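Local atomic coordinates of phosphonomutase (Burkholderia cenocepacia J2315, PDB entry 4MG4), a protein that belongs to a phosphomutase family within the TIM-barrel group, its eight parallel strands closed into a barrel and surrounded by helices. Residues Ser20-Gly25 with Asp154-Ala159; Glu130-Asp133 with Ala139-Ala142; Ala182-Tyr187 with Ala212-Val217; Arg201-Ile206 with Ala232-Ala237. All blocks are in the same frame, centred on the assembly; numbering follows the deposited sequence.

Overall arrangement
Contact 1 lies at the N-terminal end of the barrel, contact 2 joins the loop after strand 118-122 to the helix that follows, on the side where the strands end, and contacts 3 and 4 pack helices 174-190, 203-212 and 228-234 and the loops beside them in the outer layer. Contacts 1 and 3 have centres about 13 Å apart, and Tyr187 packs on Ala159 between them. Arg132 O and Arg183 NH1, 2.8 Å apart in a probable hydrogen bond, tie contact 2 to contact 3. Contact 4 probably bonds to contact 3 through Ala237 N and Val217 O (2.9 Å), and to contact 1 through Gly25 N and Val236 O (3.0 Å). Contacts 2 and 4 do not touch.

Contact 1 of 4, residues Ser20-Gly25 with Asp154-Ala159; sequences SLHRAG and DYFINA
His22 and Phe156 meet ring on ring at the N-terminal end of the barrel, reaching towards each other from opposite directions. The pair is an offset stack: the centroids lie 3.8 Å apart and the planes are tilted by only 16°. The overlap is uneven, since CZ of Phe156 sits over the imidazole towards its rim, 3.3 Å from His22 CD2, while His22 NE2 lies over the phenyl face, 3.5 Å from Phe156 CE1. Phe156 has CG anti to its own backbone N (chi1 -166°), which sends the ring away from strand 156-160 to receive the imidazole on its face.

Hydrogen bonds from other parts of the chain fix the imidazole in rotation. ND1 bonds to Phe18 O and NE2 to Arg238 NH1; because a carbonyl can only accept and an arginine can only donate, the pattern is consistent with the proton being on ND1. The ring of Phe18 also packs edge-to-face with His22, so that the imidazole is held by both stacking and polar contacts.

Within the loop, Arg23 turns its guanidinium back to the main chain. Its NH1 donates to His22 O over 3.3 Å, with an N-H...O angle of 158°, approaching from well above the carbonyl plane.

Phe156 and Asn158 both touch Arg238 of strand 238-240, whereas Ile157 and Ala159 face helix 134-150. This inward and outward division is that of a TIM-barrel strand, and a loop side chain stacked on the first inward residue closes the barrel at its N-terminal end.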
loop_
_atom_site.group_PDB
_atom_site.type_symbol
_atom_site.label_atom_id
_atom_site.label_comp_id
_atom_site.label_asym_id
_atom_site.label_seq_id
_atom_site.Cartn_x
_atom_site.Cartn_y
_atom_site.Cartn_z
ATOM N N SER A 20 -20.395 -12.498 -16.188
ATOM C CA SER A 20 -20.120 -13.178 -17.472
ATOM C C SER A 20 -18.739 -13.826 -17.566
ATOM O O SER A 20 -18.504 -14.738 -18.369
ATOM C CB SER A 20 -20.355 -12.223 -18.636
ATOM O OG SER A 20 -19.230 -11.377 -18.869
ATOM N N LEU A 21 -17.823 -13.349 -16.750
ATOM C CA LEU A 21 -16.468 -13.879 -16.741
ATOM C C LEU A 21 -16.301 -15.177 -15.959
ATOM O O LEU A 21 -15.236 -15.817 -16.036
ATOM C CB LEU A 21 -15.479 -12.799 -16.212
ATOM C CG LEU A 21 -15.261 -11.595 -17.163
ATOM C CD1 LEU A 21 -14.579 -10.498 -16.386
ATOM C CD2 LEU A 21 -14.480 -12.090 -18.378
ATOM N N HIS A 22 -17.323 -15.560 -15.221
ATOM C CA HIS A 22 -17.302 -16.845 -14.522
ATOM C C HIS A 22 -17.716 -17.941 -15.463
ATOM O O HIS A 22 -18.899 -18.176 -15.656
ATOM C CB HIS A 22 -18.239 -16.810 -13.307
ATOM C CG HIS A 22 -17.789 -15.863 -12.226
ATOM N ND1 HIS A 22 -17.900 -14.493 -12.344
ATOM C CD2 HIS A 22 -17.300 -16.092 -10.979
ATOM C CE1 HIS A 22 -17.426 -13.922 -11.256
ATOM N NE2 HIS A 22 -17.085 -14.860 -10.396
ATOM N N ARG A 23 -16.738 -18.580 -16.060
ATOM C CA ARG A 23 -16.952 -19.554 -17.135
ATOM C C ARG A 23 -16.160 -20.826 -16.812
ATOM O O ARG A 23 -14.949 -20.815 -16.788
ATOM C CB ARG A 23 -16.542 -18.943 -18.472
ATOM C CG ARG A 23 -17.463 -17.833 -18.975
ATOM C CD ARG A 23 -18.922 -18.299 -19.228
ATOM N NE ARG A 23 -19.866 -17.299 -19.801
ATOM C CZ ARG A 23 -20.783 -16.620 -19.126
ATOM N NH1 ARG A 23 -20.893 -16.774 -17.808
ATOM N NH2 ARG A 23 -21.630 -15.778 -19.756
ATOM N N ALA A 24 -16.873 -21.887 -16.495
ATOM C CA ALA A 24 -16.257 -23.188 -16.223
ATOM C C ALA A 24 -15.356 -23.538 -17.400
ATOM O O ALA A 24 -15.815 -23.491 -18.574
ATOM C CB ALA A 24 -17.339 -24.242 -16.007
ATOM N N GLY A 25 -14.087 -23.805 -17.134
ATOM C CA GLY A 25 -13.136 -24.176 -18.193
ATOM C C GLY A 25 -12.418 -23.022 -18.859
ATOM O O GLY A 25 -11.440 -23.200 -19.589
ATOM N N ASP A 154 -26.875 -5.693 -10.168
ATOM C CA ASP A 154 -26.332 -7.010 -10.629
ATOM C C ASP A 154 -25.048 -7.226 -9.814
ATOM O O ASP A 154 -24.020 -6.568 -10.037
ATOM C CB ASP A 154 -26.045 -6.923 -12.110
ATOM C CG ASP A 154 -25.769 -8.249 -12.760
ATOM O OD1 ASP A 154 -25.477 -9.214 -12.054
ATOM O OD2 ASP A 154 -25.842 -8.292 -14.026
ATOM N N TYR A 155 -25.149 -8.096 -8.814
ATOM C CA TYR A 155 -24.125 -8.205 -7.758
ATOM C C TYR A 155 -23.839 -9.659 -7.476
ATOM O O TYR A 155 -24.769 -10.458 -7.282
ATOM C CB TYR A 155 -24.636 -7.558 -6.483
ATOM C CG TYR A 155 -23.666 -7.464 -5.315
ATOM C CD1 TYR A 155 -22.841 -6.369 -5.142
ATOM C CD2 TYR A 155 -23.588 -8.458 -4.365
ATOM C CE1 TYR A 155 -21.987 -6.272 -4.021
ATOM C CE2 TYR A 155 -22.779 -8.353 -3.239
ATOM C CZ TYR A 155 -21.960 -7.256 -3.077
ATOM O OH TYR A 155 -21.130 -7.103 -1.976
ATOM N N PHE A 156 -22.562 -10.004 -7.495
ATOM C CA PHE A 156 -22.127 -11.405 -7.437
ATOM C C PHE A 156 -21.680 -11.756 -6.004
ATOM O O PHE A 156 -20.615 -11.297 -5.504
ATOM C CB PHE A 156 -21.030 -11.620 -8.461
ATOM C CG PHE A 156 -20.709 -13.059 -8.748
ATOM C CD1 PHE A 156 -19.958 -13.823 -7.839
ATOM C CD2 PHE A 156 -21.114 -13.638 -9.919
ATOM C CE1 PHE A 156 -19.663 -15.163 -8.095
ATOM C CE2 PHE A 156 -20.821 -14.994 -10.164
ATOM C CZ PHE A 156 -20.118 -15.740 -9.255
ATOM N N ILE A 157 -22.449 -12.629 -5.360
ATOM C CA ILE A 157 -22.111 -13.146 -4.022
ATOM C C ILE A 157 -21.360 -14.444 -4.180
ATOM O O ILE A 157 -21.926 -15.453 -4.574
ATOM C CB ILE A 157 -23.374 -13.332 -3.119
ATOM C CG1 ILE A 157 -24.066 -11.963 -2.926
ATOM C CG2 ILE A 157 -22.987 -13.910 -1.775
ATOM C CD1 ILE A 157 -25.424 -12.081 -2.241
ATOM N N ASN A 158 -20.067 -14.384 -3.910
ATOM C CA ASN A 158 -19.191 -15.560 -3.986
ATOM C C ASN A 158 -19.125 -16.101 -2.552
ATOM O O ASN A 158 -18.504 -15.517 -1.701
ATOM C CB ASN A 158 -17.816 -15.149 -4.496
ATOM C CG ASN A 158 -16.956 -16.316 -4.945
ATOM O OD1 ASN A 158 -17.445 -17.301 -5.495
ATOM N ND2 ASN A 158 -15.640 -16.150 -4.810
ATOM N N ALA A 159 -19.808 -17.223 -2.277
ATOM C CA ALA A 159 -19.901 -17.796 -0.939
ATOM C C ALA A 159 -18.697 -18.666 -0.697
ATOM O O ALA A 159 -18.497 -19.667 -1.397
ATOM C CB ALA A 159 -21.192 -18.641 -0.760
#

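Contact 2 of 4, residues Glu130-Asp133 with Ala139-Ala142; sequences ELRD and ARIA
Arg132 and Arg140 lay their guanidinium groups flat on each other, although both belong to positively charged side chains. Leading up to this pair, Leu131 touches Arg183 of helix 174-190.

Arg132 carries the contact. Its chain is extended from CG to NE, whereas that of Arg140 bends at chi3 (71°); the two side chains cross at about a right angle and yet bring their ends parallel, with planes only 5° apart. The groups are nearly in register: the two CZ atoms are 3.4 Å apart, each over the centre of the other group, and Arg132 NH1 and NH2 each lie 3.4 Å from the same-named atom of Arg140. The nitrogens facing one another are all donors, so none can bond to its counterpart, and several turn to acceptors elsewhere. Arg132 NH1 makes a salt bridge with Glu136, while Arg140 NH2 is gripped by the carbonyls of Ser95 and Gly98. The carboxylate of Glu136 probably offsets part of the repulsion between the stacked cations, and the carbonyl oxygens would stabilise Arg140 further.

Asp133 ends the loop at the N-cap position of helix 134-150. Its OD2 accepts from the backbone N atoms of both Asp135 and Glu136, satisfying amides of the first turn.

An arginine-arginine stack thus joins a beta-alpha loop to the second turn of the helix it leads into, beside an aspartate N-cap, on the side of the TIM barrel where the strands end.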
loop_
_atom_site.group_PDB
_atom_site.type_symbol
_atom_site.label_atom_id
_atom_site.label_comp_id
_atom_site.label_asym_id
_atom_site.label_seq_id
_atom_site.Cartn_x
_atom_site.Cartn_y
_atom_site.Cartn_z
ATOM N N GLU A 130 -14.179 -21.476 13.619
ATOM C CA GLU A 130 -14.952 -22.653 13.384
ATOM C C GLU A 130 -16.019 -22.311 12.345
ATOM O O GLU A 130 -16.297 -21.138 12.123
ATOM C CB GLU A 130 -15.613 -23.142 14.682
ATOM C CG GLU A 130 -14.601 -23.577 15.751
ATOM C CD GLU A 130 -13.781 -24.748 15.276
ATOM O OE1 GLU A 130 -12.567 -24.594 15.052
ATOM O OE2 GLU A 130 -14.373 -25.816 15.073
ATOM N N LEU A 131 -16.560 -23.341 11.717
ATOM C CA LEU A 131 -17.662 -23.150 10.782
ATOM C C LEU A 131 -18.957 -22.807 11.466
ATOM O O LEU A 131 -19.336 -23.436 12.472
ATOM C CB LEU A 131 -17.907 -24.404 9.969
ATOM C CG LEU A 131 -16.775 -24.878 9.101
ATOM C CD1 LEU A 131 -17.117 -26.214 8.487
ATOM C CD2 LEU A 131 -16.552 -23.816 8.046
ATOM N N ARG A 132 -19.686 -21.866 10.899
ATOM C CA ARG A 132 -21.100 -21.682 11.246
ATOM C C ARG A 132 -21.964 -22.887 10.776
ATOM O O ARG A 132 -21.656 -23.543 9.739
ATOM C CB ARG A 132 -21.656 -20.407 10.603
ATOM C CG ARG A 132 -20.969 -19.138 10.975
ATOM C CD ARG A 132 -21.554 -17.926 10.288
ATOM N NE ARG A 132 -20.665 -16.833 10.514
ATOM C CZ ARG A 132 -20.813 -15.902 11.460
ATOM N NH1 ARG A 132 -21.859 -15.887 12.241
ATOM N NH2 ARG A 132 -19.894 -15.007 11.604
ATOM N N ASP A 133 -23.021 -23.207 11.536
ATOM C CA ASP A 133 -24.057 -24.124 11.077
ATOM C C ASP A 133 -24.475 -23.720 9.652
ATOM O O ASP A 133 -24.567 -22.516 9.346
ATOM C CB ASP A 133 -25.281 -24.007 11.957
ATOM C CG ASP A 133 -26.447 -24.816 11.448
ATOM O OD1 ASP A 133 -26.523 -26.001 11.801
ATOM O OD2 ASP A 133 -27.300 -24.263 10.711
ATOM N N ALA A 139 -28.408 -18.166 6.065
ATOM C CA ALA A 139 -29.213 -17.029 6.398
ATOM C C ALA A 139 -28.491 -15.684 6.171
ATOM O O ALA A 139 -29.139 -14.685 5.788
ATOM C CB ALA A 139 -29.707 -17.133 7.849
ATOM N N ARG A 140 -27.181 -15.692 6.416
ATOM C CA ARG A 140 -26.335 -14.487 6.167
ATOM C C ARG A 140 -26.264 -14.251 4.644
ATOM O O ARG A 140 -26.415 -13.117 4.175
ATOM C CB ARG A 140 -24.998 -14.658 6.848
ATOM C CG ARG A 140 -25.111 -14.846 8.356
ATOM C CD ARG A 140 -23.866 -15.381 9.020
ATOM N NE ARG A 140 -22.807 -14.408 9.054
ATOM C CZ ARG A 140 -22.674 -13.452 9.975
ATOM N NH1 ARG A 140 -23.576 -13.281 10.938
ATOM N NH2 ARG A 140 -21.613 -12.643 9.900
ATOM N N ILE A 141 -26.125 -15.323 3.864
ATOM C CA ILE A 141 -26.121 -15.195 2.389
ATOM C C ILE A 141 -27.462 -14.644 1.901
ATOM O O ILE A 141 -27.562 -13.780 1.058
ATOM C CB ILE A 141 -25.802 -16.532 1.720
ATOM C CG1 ILE A 141 -24.318 -16.857 1.955
ATOM C CG2 ILE A 141 -26.113 -16.498 0.231
ATOM C CD1 ILE A 141 -24.015 -18.298 1.822
ATOM N N ALA A 142 -28.541 -15.162 2.471
ATOM C CA ALA A 142 -29.868 -14.712 2.049
ATOM C C ALA A 142 -30.100 -13.264 2.347
ATOM O O ALA A 142 -30.659 -12.538 1.518
ATOM C CB ALA A 142 -30.941 -15.582 2.689
#

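Contact 3 of 4, residues Ala182-Tyr187 with Ala212-Val217; sequences ARARAY and ASPLPV
Pro214 sets its ring against the backbone and methyl group of Ala184, at the point where the loop after helix 203-212 runs past helix 174-190. The ring straddles the helix surface: CD lies 3.9 Å from Ala184 CB, while CG reaches down to Ala184 O at 3.6 Å. The same CG comes within 4.0 Å of Arg185 N, so one corner of the proline covers the peptide link between the two helix residues. Leu215 adds a more distant contact, and both it and Pro214 continue along the helix onto Ala188. On the inner side, Ala184 and Ser213 each pack on Leu195 of strand 194-196.

Arg185 flanks this apolar patch on its exposed side. Bent at chi3 (-65°), its chain brings the guanidinium back over its own helix, with Ala182 CA above one face. A water lies in the guanidinium plane, accepting from Arg185 NH1 at 3.0 Å and donating to Ala212 O at 2.9 Å, and so links helix 174-190 to the end of helix 203-212.

The loop also holds its own shape. Ser213 OG donates to Leu215 O over 2.7 Å, in the carbonyl plane and on a lone pair, and thereby closes the turn round Pro214. One turn apart on helix 174-190, Arg183 NH1 donates to Tyr187 OH within the guanidinium plane, and that hydroxyl also bonds to Asp123.

With proline carbons lying against a methyl group and the helix backbone, and the polar link made through one water, the contact depends on shape fit, and solvent completes its edge.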
loop_
_atom_site.group_PDB
_atom_site.type_symbol
_atom_site.label_atom_id
_atom_site.label_comp_id
_atom_site.label_asym_id
_atom_site.label_seq_id
_atom_site.Cartn_x
_atom_site.Cartn_y
_atom_site.Cartn_z
ATOM N N ALA A 182 -22.960 -30.116 0.311
ATOM C CA ALA A 182 -24.189 -29.837 1.068
ATOM C C ALA A 182 -24.270 -28.342 1.405
ATOM O O ALA A 182 -25.327 -27.732 1.316
ATOM C CB ALA A 182 -24.271 -30.670 2.327
ATOM N N ARG A 183 -23.125 -27.759 1.799
ATOM C CA ARG A 183 -23.089 -26.303 2.018
ATOM C C ARG A 183 -23.363 -25.543 0.737
ATOM O O ARG A 183 -24.159 -24.587 0.739
ATOM C CB ARG A 183 -21.792 -25.879 2.677
ATOM C CG ARG A 183 -21.783 -26.205 4.133
ATOM C CD ARG A 183 -20.459 -25.854 4.804
ATOM N NE ARG A 183 -20.481 -26.287 6.212
ATOM C CZ ARG A 183 -20.929 -25.572 7.244
ATOM N NH1 ARG A 183 -21.384 -24.353 7.116
ATOM N NH2 ARG A 183 -20.883 -26.108 8.474
ATOM N N ALA A 184 -22.748 -25.979 -0.361
ATOM C CA ALA A 184 -22.938 -25.317 -1.650
ATOM C C ALA A 184 -24.405 -25.303 -2.077
ATOM O O ALA A 184 -24.923 -24.273 -2.537
ATOM C CB ALA A 184 -22.093 -25.990 -2.700
ATOM N N ARG A 185 -25.093 -26.417 -1.877
ATOM C CA ARG A 185 -26.522 -26.456 -2.205
ATOM C C ARG A 185 -27.351 -25.499 -1.341
ATOM O O ARG A 185 -28.261 -24.812 -1.851
ATOM C CB ARG A 185 -27.058 -27.890 -2.137
ATOM C CG ARG A 185 -26.531 -28.818 -3.217
ATOM C CD ARG A 185 -27.238 -30.166 -3.230
ATOM N NE ARG A 185 -27.018 -30.940 -2.033
ATOM C CZ ARG A 185 -25.992 -31.754 -1.802
ATOM N NH1 ARG A 185 -25.073 -31.988 -2.724
ATOM N NH2 ARG A 185 -25.923 -32.397 -0.643
ATOM N N ALA A 186 -27.066 -25.451 -0.062
ATOM C CA ALA A 186 -27.777 -24.540 0.835
ATOM C C ALA A 186 -27.480 -23.085 0.462
ATOM O O ALA A 186 -28.364 -22.242 0.462
ATOM C CB ALA A 186 -27.397 -24.798 2.291
ATOM N N TYR A 187 -26.206 -22.807 0.191
ATOM C CA TYR A 187 -25.812 -21.447 -0.152
ATOM C C TYR A 187 -26.377 -20.981 -1.495
ATOM O O TYR A 187 -26.836 -19.842 -1.602
ATOM C CB TYR A 187 -24.269 -21.299 -0.137
ATOM C CG TYR A 187 -23.624 -21.612 1.181
ATOM C CD1 TYR A 187 -24.340 -21.830 2.336
ATOM C CD2 TYR A 187 -22.236 -21.674 1.284
ATOM C CE1 TYR A 187 -23.703 -22.165 3.545
ATOM C CE2 TYR A 187 -21.607 -21.991 2.455
ATOM C CZ TYR A 187 -22.330 -22.228 3.619
ATOM O OH TYR A 187 -21.676 -22.574 4.798
ATOM N N ALA A 212 -20.449 -31.604 -9.618
ATOM C CA ALA A 212 -21.633 -31.608 -8.764
ATOM C C ALA A 212 -22.087 -30.252 -8.264
ATOM O O ALA A 212 -23.226 -30.137 -7.796
ATOM C CB ALA A 212 -21.412 -32.539 -7.566
ATOM N N SER A 213 -21.246 -29.226 -8.350
ATOM C CA SER A 213 -21.592 -27.937 -7.726
ATOM C C SER A 213 -22.706 -27.282 -8.404
ATOM O O SER A 213 -22.730 -27.196 -9.668
ATOM C CB SER A 213 -20.394 -26.972 -7.759
ATOM O OG SER A 213 -20.750 -25.720 -7.225
ATOM N N PRO A 214 -23.648 -26.704 -7.611
ATOM C CA PRO A 214 -24.712 -25.954 -8.202
ATOM C C PRO A 214 -24.277 -24.567 -8.696
ATOM O O PRO A 214 -25.050 -23.895 -9.340
ATOM C CB PRO A 214 -25.713 -25.796 -7.039
ATOM C CG PRO A 214 -24.874 -25.870 -5.813
ATOM C CD PRO A 214 -23.771 -26.821 -6.137
ATOM N N LEU A 215 -23.031 -24.172 -8.399
ATOM C CA LEU A 215 -22.553 -22.836 -8.689
ATOM C C LEU A 215 -21.173 -22.880 -9.338
ATOM O O LEU A 215 -20.400 -23.794 -9.045
ATOM C CB LEU A 215 -22.408 -22.086 -7.377
ATOM C CG LEU A 215 -23.704 -21.826 -6.631
ATOM C CD1 LEU A 215 -23.362 -21.214 -5.291
ATOM C CD2 LEU A 215 -24.687 -20.945 -7.428
ATOM N N PRO A 216 -20.811 -21.841 -10.097
ATOM C CA PRO A 216 -19.429 -21.743 -10.596
ATOM C C PRO A 216 -18.397 -21.818 -9.502
ATOM O O PRO A 216 -18.551 -21.143 -8.467
ATOM C CB PRO A 216 -19.327 -20.382 -11.253
ATOM C CG PRO A 216 -20.641 -19.743 -11.034
ATOM C CD PRO A 216 -21.643 -20.720 -10.561
ATOM N N VAL A 217 -17.392 -22.643 -9.715
ATOM C CA VAL A 217 -16.420 -22.931 -8.666
ATOM C C VAL A 217 -15.178 -22.078 -8.765
ATOM O O VAL A 217 -14.528 -21.953 -9.829
ATOM C CB VAL A 217 -16.033 -24.414 -8.701
ATOM C CG1 VAL A 217 -14.937 -24.780 -7.732
ATOM C CG2 VAL A 217 -17.252 -25.284 -8.398
HETATM O O HOH W 1 -24.863 -31.100 -5.596
#

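Contact 4 of 4, residues Arg201-Ile206 with Ala232-Ala237; sequences RSPALI and AEYGVA
Pro203 and Tyr234 join two successive helices of the TIM barrel's outer ring, the start of helix 203-212 meeting the end of helix 228-234. The apolar contacts dominate. The proline and the tyrosine lie side by side and point the same way, with Pro203 CA over one face of the aromatic ring and Pro203 CB 3.5 Å from Tyr234 CZ. Deeper in, Ile206 turns its CG2 methyl into the angle between Tyr234 and Val236, 3.8 Å from Tyr234 CB and 3.6 Å from Val236 CG2. CG2 is anti to the backbone N of Ile206, an orientation that sends this branch across to the other helix.

Polar bonds shape the two helix ends that meet here. Ser202 is the N-cap of helix 203-212, and its OG accepts from Leu205 N at 3.2 Å in a nearly straight bond (171°). Helix 228-234 finishes in a Schellman motif at Gly235, whose positive phi (102°) turns the chain while its N bonds back to Ala232 O. Between the helices, Glu233 forms a salt bridge with Arg207, and Thr210 OG1 bonds to Tyr234 O, so polar links accompany the apolar ones.

At the outer margin, where Pro203 is exposed, the proline extends along the ring to the tyrosine hydroxyl, with Pro203 CG 3.3 Å from Tyr234 OH.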
loop_
_atom_site.group_PDB
_atom_site.type_symbol
_atom_site.label_atom_id
_atom_site.label_comp_id
_atom_site.label_asym_id
_atom_site.label_seq_id
_atom_site.Cartn_x
_atom_site.Cartn_y
_atom_site.Cartn_z
ATOM N N ARG A 201 -6.745 -28.545 -3.208
ATOM C CA ARG A 201 -5.726 -28.739 -4.261
ATOM C C ARG A 201 -5.816 -30.084 -5.007
ATOM O O ARG A 201 -5.182 -30.245 -6.013
ATOM C CB ARG A 201 -4.309 -28.577 -3.613
ATOM N N SER A 202 -6.575 -31.051 -4.529
ATOM C CA SER A 202 -6.656 -32.386 -5.127
ATOM C C SER A 202 -7.369 -32.367 -6.450
ATOM O O SER A 202 -8.521 -32.004 -6.487
ATOM C CB SER A 202 -7.406 -33.341 -4.199
ATOM O OG SER A 202 -7.827 -34.516 -4.870
ATOM N N PRO A 203 -6.706 -32.798 -7.517
ATOM C CA PRO A 203 -7.411 -32.829 -8.802
ATOM C C PRO A 203 -8.687 -33.638 -8.759
ATOM O O PRO A 203 -9.729 -33.206 -9.287
ATOM C CB PRO A 203 -6.357 -33.402 -9.753
ATOM C CG PRO A 203 -5.097 -32.973 -9.181
ATOM C CD PRO A 203 -5.284 -33.064 -7.685
ATOM N N ALA A 204 -8.673 -34.840 -8.176
ATOM C CA ALA A 204 -9.850 -35.668 -8.201
ATOM C C ALA A 204 -10.994 -35.004 -7.456
ATOM O O ALA A 204 -12.152 -35.115 -7.874
ATOM C CB ALA A 204 -9.601 -36.999 -7.533
ATOM N N LEU A 205 -10.667 -34.429 -6.289
ATOM C CA LEU A 205 -11.719 -33.733 -5.546
ATOM C C LEU A 205 -12.237 -32.485 -6.267
ATOM O O LEU A 205 -13.449 -32.223 -6.232
ATOM C CB LEU A 205 -11.280 -33.426 -4.122
ATOM C CG LEU A 205 -11.016 -34.643 -3.208
ATOM C CD1 LEU A 205 -10.471 -34.133 -1.877
ATOM C CD2 LEU A 205 -12.172 -35.592 -2.980
ATOM N N ILE A 206 -11.351 -31.738 -6.917
ATOM C CA ILE A 206 -11.765 -30.518 -7.645
ATOM C C ILE A 206 -12.684 -30.956 -8.788
ATOM O O ILE A 206 -13.731 -30.346 -9.003
ATOM C CB ILE A 206 -10.589 -29.693 -8.149
ATOM C CG1 ILE A 206 -9.809 -29.066 -6.995
ATOM C CG2 ILE A 206 -11.108 -28.580 -9.095
ATOM C CD1 ILE A 206 -8.449 -28.588 -7.410
ATOM N N ALA A 232 -8.368 -25.090 -15.095
ATOM C CA ALA A 232 -9.322 -24.852 -16.158
ATOM C C ALA A 232 -9.871 -26.166 -16.728
ATOM O O ALA A 232 -11.066 -26.337 -16.910
ATOM C CB ALA A 232 -8.709 -24.034 -17.312
ATOM N N GLU A 233 -8.974 -27.121 -17.006
ATOM C CA GLU A 233 -9.378 -28.404 -17.492
ATOM C C GLU A 233 -10.243 -29.213 -16.521
ATOM O O GLU A 233 -11.072 -29.991 -16.985
ATOM C CB GLU A 233 -8.131 -29.214 -17.996
ATOM C CG GLU A 233 -8.476 -30.507 -18.732
ATOM C CD GLU A 233 -8.611 -31.771 -17.883
ATOM O OE1 GLU A 233 -7.826 -31.977 -16.929
ATOM O OE2 GLU A 233 -9.524 -32.524 -18.126
ATOM N N TYR A 234 -10.113 -28.989 -15.200
ATOM C CA TYR A 234 -10.968 -29.614 -14.211
ATOM C C TYR A 234 -12.355 -29.012 -14.189
ATOM O O TYR A 234 -13.227 -29.570 -13.541
ATOM C CB TYR A 234 -10.400 -29.493 -12.767
ATOM C CG TYR A 234 -8.992 -29.998 -12.543
ATOM C CD1 TYR A 234 -8.407 -30.953 -13.393
ATOM C CD2 TYR A 234 -8.214 -29.469 -11.528
ATOM C CE1 TYR A 234 -7.089 -31.365 -13.189
ATOM C CE2 TYR A 234 -6.904 -29.881 -11.319
ATOM C CZ TYR A 234 -6.353 -30.826 -12.152
ATOM O OH TYR A 234 -5.013 -31.199 -11.917
ATOM N N GLY A 235 -12.541 -27.877 -14.832
ATOM C CA GLY A 235 -13.866 -27.226 -14.933
ATOM C C GLY A 235 -14.078 -26.044 -13.985
ATOM O O GLY A 235 -15.194 -25.580 -13.812
ATOM N N VAL A 236 -12.993 -25.536 -13.396
ATOM C CA VAL A 236 -13.070 -24.378 -12.489
ATOM C C VAL A 236 -13.454 -23.130 -13.285
ATOM O O VAL A 236 -13.095 -23.032 -14.447
ATOM C CB VAL A 236 -11.713 -24.238 -11.815
ATOM C CG1 VAL A 236 -11.452 -22.951 -11.166
ATOM C CG2 VAL A 236 -11.504 -25.428 -10.860
ATOM N N ALA A 237 -14.241 -22.254 -12.660
ATOM C CA ALA A 237 -14.699 -21.023 -13.248
ATOM C C ALA A 237 -13.968 -19.746 -12.803
ATOM O O ALA A 237 -14.081 -18.691 -13.436
ATOM C CB ALA A 237 -16.198 -20.890 -12.971
#